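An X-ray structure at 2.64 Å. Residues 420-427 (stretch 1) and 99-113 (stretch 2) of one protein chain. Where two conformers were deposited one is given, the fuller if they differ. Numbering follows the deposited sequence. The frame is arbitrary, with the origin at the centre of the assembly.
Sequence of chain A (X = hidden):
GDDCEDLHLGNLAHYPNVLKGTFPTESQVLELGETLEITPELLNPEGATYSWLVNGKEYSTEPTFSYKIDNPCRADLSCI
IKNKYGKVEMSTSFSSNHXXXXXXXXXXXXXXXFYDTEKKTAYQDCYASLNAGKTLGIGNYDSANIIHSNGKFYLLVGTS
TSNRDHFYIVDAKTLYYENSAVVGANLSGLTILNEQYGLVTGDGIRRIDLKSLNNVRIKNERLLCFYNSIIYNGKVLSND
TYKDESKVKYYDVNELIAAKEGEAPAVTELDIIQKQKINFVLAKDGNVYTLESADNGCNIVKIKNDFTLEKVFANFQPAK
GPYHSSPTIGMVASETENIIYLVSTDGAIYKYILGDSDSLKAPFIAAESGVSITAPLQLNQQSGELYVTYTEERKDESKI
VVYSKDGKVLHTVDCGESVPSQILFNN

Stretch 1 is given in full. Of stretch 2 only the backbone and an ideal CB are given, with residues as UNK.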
ATOM      1  N   PRO A 420       5.028  10.020  -0.983  1.00 43.58           N
ATOM      2  CA  PRO A 420       4.388   8.766  -0.566  1.00 41.89           C
ATOM      3  C   PRO A 420       3.036   9.083   0.077  1.00 47.24           C
ATOM      4  O   PRO A 420       2.914  10.074   0.809  1.00 50.07           O
ATOM      5  CB  PRO A 420       5.387   8.119   0.402  1.00 42.94           C
ATOM      6  CG  PRO A 420       6.410   9.149   0.671  1.00 48.20           C
ATOM      7  CD  PRO A 420       6.161  10.382  -0.105  1.00 44.56           C
ATOM      8  N   SER A 421       2.005   8.299  -0.264  1.00 41.41           N
ATOM      9  CA  SER A 421       0.644   8.557   0.220  1.00 40.73           C
ATOM     10  C   SER A 421       0.282   7.731   1.456  1.00 42.78           C
ATOM     11  O   SER A 421      -0.615   8.128   2.219  1.00 41.64           O
ATOM     12  CB  SER A 421      -0.368   8.259  -0.882  1.00 41.93           C
ATOM     13  OG  SER A 421      -0.237   6.939  -1.382  1.00 49.90           O
ATOM     14  N   GLN A 422       0.969   6.589   1.641  1.00 37.64           N
ATOM     15  CA  GLN A 422       0.702   5.649   2.716  0.67 37.02           C
ATOM     16  C   GLN A 422       1.879   4.707   2.951  1.00 40.60           C
ATOM     17  O   GLN A 422       2.619   4.445   2.023  1.00 40.72           O
ATOM     18  CB  GLN A 422      -0.531   4.855   2.300  0.67 37.79           C
ATOM     19  CG  GLN A 422      -1.046   3.904   3.318  0.67 32.22           C
ATOM     20  CD  GLN A 422      -2.354   3.429   2.875  0.67 26.71           C
ATOM     21  OE1 GLN A 422      -2.771   3.701   1.758  0.67 27.00           O
ATOM     22  NE2 GLN A 422      -3.035   2.738   3.757  0.67 18.72           N
ATOM     23  N   ILE A 423       2.024   4.193   4.186  1.00 37.02           N
ATOM     24  CA  ILE A 423       3.022   3.244   4.680  1.00 36.03           C
ATOM     25  C   ILE A 423       2.268   2.042   5.205  1.00 39.26           C
ATOM     26  O   ILE A 423       1.296   2.196   5.941  1.00 39.40           O
ATOM     27  CB  ILE A 423       3.959   3.902   5.750  1.00 38.79           C
ATOM     28  CG1 ILE A 423       4.801   5.014   5.090  1.00 38.02           C
ATOM     29  CG2 ILE A 423       4.860   2.842   6.461  1.00 38.68           C
ATOM     30  CD1 ILE A 423       5.645   5.714   5.943  1.00 35.41           C
ATOM     31  N   LEU A 424       2.698   0.845   4.811  1.00 36.03           N
ATOM     32  CA  LEU A 424       2.052  -0.429   5.154  1.00 34.76           C
ATOM     33  C   LEU A 424       3.045  -1.442   5.657  1.00 40.12           C
ATOM     34  O   LEU A 424       4.198  -1.395   5.238  1.00 40.56           O
ATOM     35  CB  LEU A 424       1.352  -0.994   3.893  1.00 33.40           C
ATOM     36  CG  LEU A 424       0.230  -0.157   3.292  1.00 38.10           C
ATOM     37  CD1 LEU A 424       0.074  -0.428   1.825  1.00 38.75           C
ATOM     38  CD2 LEU A 424      -1.085  -0.300   4.075  1.00 39.13           C
ATOM     39  N   PHE A 425       2.586  -2.394   6.505  1.00 37.59           N
ATOM     40  CA  PHE A 425       3.400  -3.519   6.986  1.00 38.51           C
ATOM     41  C   PHE A 425       2.873  -4.810   6.331  1.00 44.16           C
ATOM     42  O   PHE A 425       1.730  -4.811   5.868  1.00 41.19           O
ATOM     43  CB  PHE A 425       3.412  -3.604   8.520  1.00 40.21           C
ATOM     44  CG  PHE A 425       3.910  -2.324   9.162  1.00 41.99           C
ATOM     45  CD1 PHE A 425       5.268  -2.015   9.183  1.00 43.48           C
ATOM     46  CD2 PHE A 425       3.018  -1.423   9.744  1.00 43.74           C
ATOM     47  CE1 PHE A 425       5.717  -0.823   9.758  1.00 44.12           C
ATOM     48  CE2 PHE A 425       3.475  -0.237  10.321  1.00 45.83           C
ATOM     49  CZ  PHE A 425       4.820   0.056  10.314  1.00 43.30           C
ATOM     50  N   ASN A 426       3.701  -5.893   6.247  1.00 42.63           N
ATOM     51  CA  ASN A 426       3.255  -7.123   5.593  1.00 42.17           C
ATOM     52  C   ASN A 426       2.563  -8.062   6.574  1.00 47.15           C
ATOM     53  O   ASN A 426       2.040  -9.098   6.157  1.00 46.86           O
ATOM     54  CB  ASN A 426       4.427  -7.839   4.935  1.00 45.04           C
ATOM     55  CG  ASN A 426       5.260  -8.772   5.772  1.00 67.34           C
ATOM     56  OD1 ASN A 426       5.515  -8.560   6.953  1.00 56.47           O
ATOM     57  ND2 ASN A 426       5.760  -9.815   5.127  1.00 65.51           N
ATOM     58  N   ASN A 427       2.586  -7.709   7.878  1.00 44.87           N
ATOM     59  CA  ASN A 427       2.030  -8.471   9.004  1.00 48.02           C
ATOM     60  C   ASN A 427       1.022  -7.616   9.800  1.00 61.16           C
ATOM     61  O   ASN A 427       1.100  -6.362   9.750  1.00 66.68           O
ATOM     62  CB  ASN A 427       3.177  -8.972   9.942  1.00 51.52           C
ATOM     63  CG  ASN A 427       4.069  -7.872  10.531  1.00 78.56           C
ATOM     64  OD1 ASN A 427       3.943  -7.492  11.704  1.00 80.73           O
ATOM     65  ND2 ASN A 427       4.998  -7.326   9.739  1.00 63.96           N
ATOM     66  OXT ASN A 427       0.172  -8.204  10.503  1.00 79.73           O
ATOM     67  N   UNK A  99      12.299 -10.926   2.798  1.00 50.63           N
ATOM     68  CA  UNK A  99      11.414 -10.941   3.949  1.00 49.97           C
ATOM     69  C   UNK A  99      10.826  -9.540   4.114  1.00 51.72           C
ATOM     70  O   UNK A  99      11.537  -8.592   4.494  1.00 50.60           O
ATOM     71  CB  UNK A  99      12.153 -11.387   5.212  1.00 49.97           C
ATOM     72  N   UNK A 100       9.536  -9.407   3.783  1.00 46.98           N
ATOM     73  CA  UNK A 100       8.859  -8.109   3.822  1.00 45.87           C
ATOM     74  C   UNK A 100       8.441  -7.724   5.261  1.00 51.28           C
ATOM     75  O   UNK A 100       7.807  -6.686   5.448  1.00 51.29           O
ATOM     76  CB  UNK A 100       7.631  -8.138   2.910  1.00 45.87           C
ATOM     77  N   UNK A 101       8.892  -8.492   6.268  1.00 48.62           N
ATOM     78  CA  UNK A 101       8.699  -8.189   7.684  1.00 48.53           C
ATOM     79  C   UNK A 101       9.815  -7.266   8.205  1.00 51.89           C
ATOM     80  O   UNK A 101       9.644  -6.615   9.225  1.00 51.58           O
ATOM     81  CB  UNK A 101       8.656  -9.483   8.500  1.00 48.53           C
ATOM     82  N   UNK A 102      10.946  -7.215   7.489  1.00 49.14           N
ATOM     83  CA  UNK A 102      12.175  -6.489   7.834  1.00 49.29           C
ATOM     84  C   UNK A 102      12.158  -5.030   7.331  1.00 54.70           C
ATOM     85  O   UNK A 102      13.176  -4.519   6.861  1.00 56.13           O
ATOM     86  CB  UNK A 102      13.386  -7.221   7.251  1.00 49.29           C
ATOM     87  N   UNK A 103      11.034  -4.348   7.539  1.00 50.43           N
ATOM     88  CA  UNK A 103      10.843  -2.952   7.144  1.00 48.72           C
ATOM     89  C   UNK A 103       9.390  -2.607   6.881  1.00 48.66           C
ATOM     90  O   UNK A 103       8.500  -3.094   7.587  1.00 47.47           O
ATOM     91  CB  UNK A 103      11.670  -2.645   5.894  1.00 48.72           C
ATOM     92  N   UNK A 104       9.133  -1.754   5.868  1.00 42.89           N
ATOM     93  CA  UNK A 104       7.744  -1.361   5.532  1.00 40.92           C
ATOM     94  C   UNK A 104       7.568  -1.068   4.047  1.00 43.27           C
ATOM     95  O   UNK A 104       8.529  -0.654   3.386  1.00 42.42           O
ATOM     96  CB  UNK A 104       7.333  -0.129   6.341  1.00 40.92           C
ATOM     97  N   UNK A 105       6.326  -1.230   3.540  1.00 39.09           N
ATOM     98  CA  UNK A 105       5.979  -0.841   2.165  1.00 38.52           C
ATOM     99  C   UNK A 105       5.642   0.632   2.166  1.00 44.23           C
ATOM    100  O   UNK A 105       5.295   1.175   3.209  1.00 47.55           O
ATOM    101  CB  UNK A 105       4.812  -1.666   1.618  1.00 38.52           C
ATOM    102  N   UNK A 106       5.816   1.306   1.058  1.00 39.49           N
ATOM    103  CA  UNK A 106       5.422   2.702   0.966  1.00 39.05           C
ATOM    104  C   UNK A 106       4.906   2.897  -0.440  1.00 43.36           C
ATOM    105  O   UNK A 106       5.513   2.423  -1.405  1.00 42.87           O
ATOM    106  CB  UNK A 106       6.575   3.655   1.289  1.00 39.05           C
ATOM    107  N   UNK A 107       3.720   3.485  -0.535  1.00 39.43           N
ATOM    108  CA  UNK A 107       3.033   3.741  -1.791  1.00 38.26           C
ATOM    109  C   UNK A 107       3.512   5.107  -2.286  1.00 43.92           C
ATOM    110  O   UNK A 107       3.253   6.121  -1.652  1.00 45.29           O
ATOM    111  CB  UNK A 107       1.513   3.698  -1.624  1.00 38.26           C
ATOM    112  N   UNK A 108       4.288   5.107  -3.360  1.00 40.48           N
ATOM    113  CA  UNK A 108       4.873   6.276  -4.020  1.00 40.81           C
ATOM    114  C   UNK A 108       5.068   5.961  -5.487  1.00 45.66           C
ATOM    115  O   UNK A 108       5.351   4.815  -5.824  1.00 44.91           O
ATOM    116  CB  UNK A 108       6.199   6.679  -3.372  1.00 40.81           C
ATOM    117  N   UNK A 109       4.840   6.953  -6.354  1.00 44.99           N
ATOM    118  CA  UNK A 109       4.872   6.913  -7.822  1.00 46.70           C
ATOM    119  C   UNK A 109       3.960   5.779  -8.320  1.00 48.82           C
ATOM    120  O   UNK A 109       4.316   5.029  -9.225  1.00 49.70           O
ATOM    121  CB  UNK A 109       6.302   6.719  -8.330  1.00 46.70           C
ATOM    122  N   UNK A 110       2.780   5.701  -7.715  1.00 44.32           N
ATOM    123  CA  UNK A 110       1.700   4.796  -8.073  1.00 43.62           C
ATOM    124  C   UNK A 110       1.976   3.319  -8.013  1.00 46.33           C
ATOM    125  O   UNK A 110       1.420   2.571  -8.809  1.00 46.21           O
ATOM    126  CB  UNK A 110       1.241   5.126  -9.495  1.00 43.62           C
ATOM    127  N   UNK A 111       2.790   2.879  -7.050  1.00 42.53           N
ATOM    128  CA  UNK A 111       3.117   1.450  -6.883  1.00 41.96           C
ATOM    129  C   UNK A 111       3.584   1.154  -5.451  1.00 42.12           C
ATOM    130  O   UNK A 111       3.810   2.074  -4.667  1.00 40.64           O
ATOM    131  CB  UNK A 111       4.199   1.032  -7.881  1.00 41.96           C
ATOM    132  N   UNK A 112       3.763  -0.142  -5.143  1.00 38.22           N
ATOM    133  CA  UNK A 112       4.286  -0.582  -3.848  1.00 38.32           C
ATOM    134  C   UNK A 112       5.801  -0.650  -3.887  1.00 43.16           C
ATOM    135  O   UNK A 112       6.358  -1.381  -4.701  1.00 43.53           O
ATOM    136  CB  UNK A 112       3.705  -1.944  -3.461  1.00 38.32           C
ATOM    137  N   UNK A 113       6.455   0.115  -3.000  1.00 39.56           N
ATOM    138  CA  UNK A 113       7.910   0.183  -2.814  1.00 39.63           C
ATOM    139  C   UNK A 113       8.271  -0.340  -1.418  1.00 44.26           C
ATOM    140  O   UNK A 113       7.484  -0.136  -0.485  1.00 44.48           O
ATOM    141  CB  UNK A 113       8.417   1.614  -3.001  1.00 39.63           C
TER

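At position 99, the first residue of a type I turn, the CB has nothing of stretch 1 within 5.5 Å, so many polar residues would serve. It is N99, whose OD1 accepts a hydrogen bond from the backbone N of 101 (3.2 Å).

The ideal CB of position 100 lies 3.4 Å from ND2 of N426, yet CA-to-CB points sideways, leaving a larger side chain room to turn off. F100 does this: its CB packs against the amide while its ring leads away. At position 101, the CB is 3.6 Å from OD1 of N426, and a short donor such as serine or threonine would suit. S101 places OG 3.0 Å from N426 OD1, close enough for a hydrogen bond, although that proton has another acceptor within reach.

Position 102 points away from stretch 1 and demands little; K102 makes no contact. Position 103 has phi/psi of 153/-143, where a CB would be jammed against the preceding carbonyl, so glycine is called for, and G103 is found. A water donates to G103 O (2.9 Å from the water O) and F100 O (2.5 Å) and accepts from N426 N (3.0 Å).

At position 104, CA-to-CB points toward stretch 1, with the ideal CB 3.8 Å from CE1 of F425 and 3.9 Å from CG2 of I423. An apolar residue, branched or aromatic, fits these surroundings. F104 brings CD1 to 3.6 Å from I423 CG2, while its CB touches F425 CE1 at 3.8 Å.

Position 105 pairs with L424 through two backbone bonds, 105 N to L424 O (2.7 Å) and L424 N to 105 O (3.1 Å). Its CB shares a sheet face with L424, favouring a sizeable apolar side chain. F105 sets CB 4.2 Å from L424 CB and extends its ring to N426, with CE2 3.5 Å from CB of that residue.

Position 106 turns to the other face, beside I423, with P420 CB also near; aliphatic or aromatic residues would suit. Y106 lays CB 4.3 Å from I423 CG1 and CD2 4.4 Å from P420 CB.

At position 107, N donates to Q422 O and O accepts from S421 N, both at 2.9 Å. The CB, 3.7 Å from S421 OG, returns to the face of L424, where a compact, branched apolar residue fits. V107 reaches L424 CD1 with CG2 (4.1 Å) and S421 OG with CG1 (3.5 Å).

Position 108 sits 3.9 Å from P420 CA by its ideal CB, and a small residue is accommodated; A108 CB lies 4.1 Å from P420 CB.

Positions 109 and 110 form the centre of a type I' turn with positive phi, which favours asparagine, aspartate or glycine; D109 and G110 occupy them. Position 111 is out of reach of stretch 1, which sets no preference there; it is T111. At 112 the CB points sideways, but an aromatic could reach back, and F112 puts CE1 3.6 Å from L424 CD1. At 113, whose backbone pairs with 106, a side chain able to donate to nearby carbonyls would suit; N113 ND2 donates to Y106 O (3.0 Å) and A108 O (2.9 Å).

Stretch 2 99-113: NFSKGFFYVADGTFN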
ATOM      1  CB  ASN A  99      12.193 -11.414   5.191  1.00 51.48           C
ATOM      2  CG  ASN A  99      11.386 -11.622   6.455  1.00 67.02           C
ATOM      3  OD1 ASN A  99      10.179 -11.398   6.535  1.00 56.31           O
ATOM      4  ND2 ASN A  99      12.056 -12.082   7.478  1.00 64.60           N
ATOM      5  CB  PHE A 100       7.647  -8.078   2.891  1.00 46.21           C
ATOM      6  CG  PHE A 100       7.962  -7.903   1.418  1.00 46.45           C
ATOM      7  CD1 PHE A 100       8.952  -7.010   1.000  1.00 48.70           C
ATOM      8  CD2 PHE A 100       7.151  -8.482   0.446  1.00 46.46           C
ATOM      9  CE1 PHE A 100       9.169  -6.756  -0.363  1.00 48.86           C
ATOM     10  CE2 PHE A 100       7.358  -8.217  -0.914  1.00 48.68           C
ATOM     11  CZ  PHE A 100       8.363  -7.352  -1.311  1.00 46.80           C
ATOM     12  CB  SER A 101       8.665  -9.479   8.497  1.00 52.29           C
ATOM     13  OG  SER A 101       7.686 -10.367   7.990  1.00 64.34           O
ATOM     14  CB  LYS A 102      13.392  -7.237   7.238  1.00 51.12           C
ATOM     15  CG  LYS A 102      13.564  -8.657   7.797  1.00 59.77           C
ATOM     16  CD  LYS A 102      13.732  -8.679   9.322  1.00 70.90           C
ATOM     17  CE  LYS A 102      13.734 -10.079   9.880  1.00 89.03           C
ATOM     18  NZ  LYS A 102      13.871 -10.077  11.361  1.00104.30           N
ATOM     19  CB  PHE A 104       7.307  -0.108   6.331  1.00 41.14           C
ATOM     20  CG  PHE A 104       8.207   1.093   6.130  1.00 42.69           C
ATOM     21  CD1 PHE A 104       8.024   1.949   5.049  1.00 45.24           C
ATOM     22  CD2 PHE A 104       9.225   1.379   7.033  1.00 45.06           C
ATOM     23  CE1 PHE A 104       8.863   3.050   4.860  1.00 45.96           C
ATOM     24  CE2 PHE A 104      10.064   2.475   6.842  1.00 47.62           C
ATOM     25  CZ  PHE A 104       9.866   3.315   5.769  1.00 45.35           C
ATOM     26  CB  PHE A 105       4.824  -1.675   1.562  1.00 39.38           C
ATOM     27  CG  PHE A 105       4.970  -3.191   1.525  1.00 39.96           C
ATOM     28  CD1 PHE A 105       5.734  -3.811   0.536  1.00 43.51           C
ATOM     29  CD2 PHE A 105       4.290  -3.993   2.435  1.00 40.15           C
ATOM     30  CE1 PHE A 105       5.843  -5.201   0.489  1.00 44.40           C
ATOM     31  CE2 PHE A 105       4.385  -5.385   2.382  1.00 43.12           C
ATOM     32  CZ  PHE A 105       5.158  -5.977   1.414  1.00 42.90           C
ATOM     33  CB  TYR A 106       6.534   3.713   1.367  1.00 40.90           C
ATOM     34  CG  TYR A 106       7.789   3.734   0.514  1.00 41.42           C
ATOM     35  CD1 TYR A 106       8.862   2.898   0.800  1.00 43.74           C
ATOM     36  CD2 TYR A 106       7.945   4.668  -0.511  1.00 41.75           C
ATOM     37  CE1 TYR A 106      10.029   2.929   0.036  1.00 46.44           C
ATOM     38  CE2 TYR A 106       9.102   4.707  -1.284  1.00 42.86           C
ATOM     39  CZ  TYR A 106      10.146   3.839  -1.000  1.00 50.53           C
ATOM     40  OH  TYR A 106      11.286   3.855  -1.752  1.00 50.27           O
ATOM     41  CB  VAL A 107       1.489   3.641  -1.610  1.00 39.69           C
ATOM     42  CG1 VAL A 107       0.750   3.907  -2.928  1.00 39.10           C
ATOM     43  CG2 VAL A 107       1.105   2.284  -1.036  1.00 38.38           C
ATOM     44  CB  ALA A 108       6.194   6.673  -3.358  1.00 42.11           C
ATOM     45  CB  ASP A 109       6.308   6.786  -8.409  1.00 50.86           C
ATOM     46  CG  ASP A 109       6.489   7.310  -9.851  1.00 67.44           C
ATOM     47  OD1 ASP A 109       5.665   8.156 -10.303  1.00 69.09           O
ATOM     48  OD2 ASP A 109       7.491   6.950 -10.485  1.00 75.21           O
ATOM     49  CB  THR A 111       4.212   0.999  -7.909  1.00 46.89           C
ATOM     50  OG1 THR A 111       4.495  -0.392  -7.718  1.00 44.98           O
ATOM     51  CG2 THR A 111       5.505   1.808  -7.822  1.00 40.50           C
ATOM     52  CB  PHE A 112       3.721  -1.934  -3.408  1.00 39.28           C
ATOM     53  CG  PHE A 112       2.243  -1.970  -3.104  1.00 40.17           C
ATOM     54  CD1 PHE A 112       1.771  -1.693  -1.831  1.00 42.39           C
ATOM     55  CD2 PHE A 112       1.329  -2.372  -4.069  1.00 42.10           C
ATOM     56  CE1 PHE A 112       0.399  -1.788  -1.539  1.00 43.17           C
ATOM     57  CE2 PHE A 112      -0.038  -2.442  -3.780  1.00 44.01           C
ATOM     58  CZ  PHE A 112      -0.495  -2.150  -2.519  1.00 41.79           C
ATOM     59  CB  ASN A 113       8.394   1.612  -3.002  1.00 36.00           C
ATOM     60  CG  ASN A 113       7.830   2.306  -4.209  1.00 51.44           C
ATOM     61  OD1 ASN A 113       8.317   2.163  -5.324  1.00 49.80           O
ATOM     62  ND2 ASN A 113       6.785   3.090  -4.007  1.00 43.44           N
TER
HETATM   63  O   HOH W   1       6.557  -5.069   6.892  1.00 35.21           O
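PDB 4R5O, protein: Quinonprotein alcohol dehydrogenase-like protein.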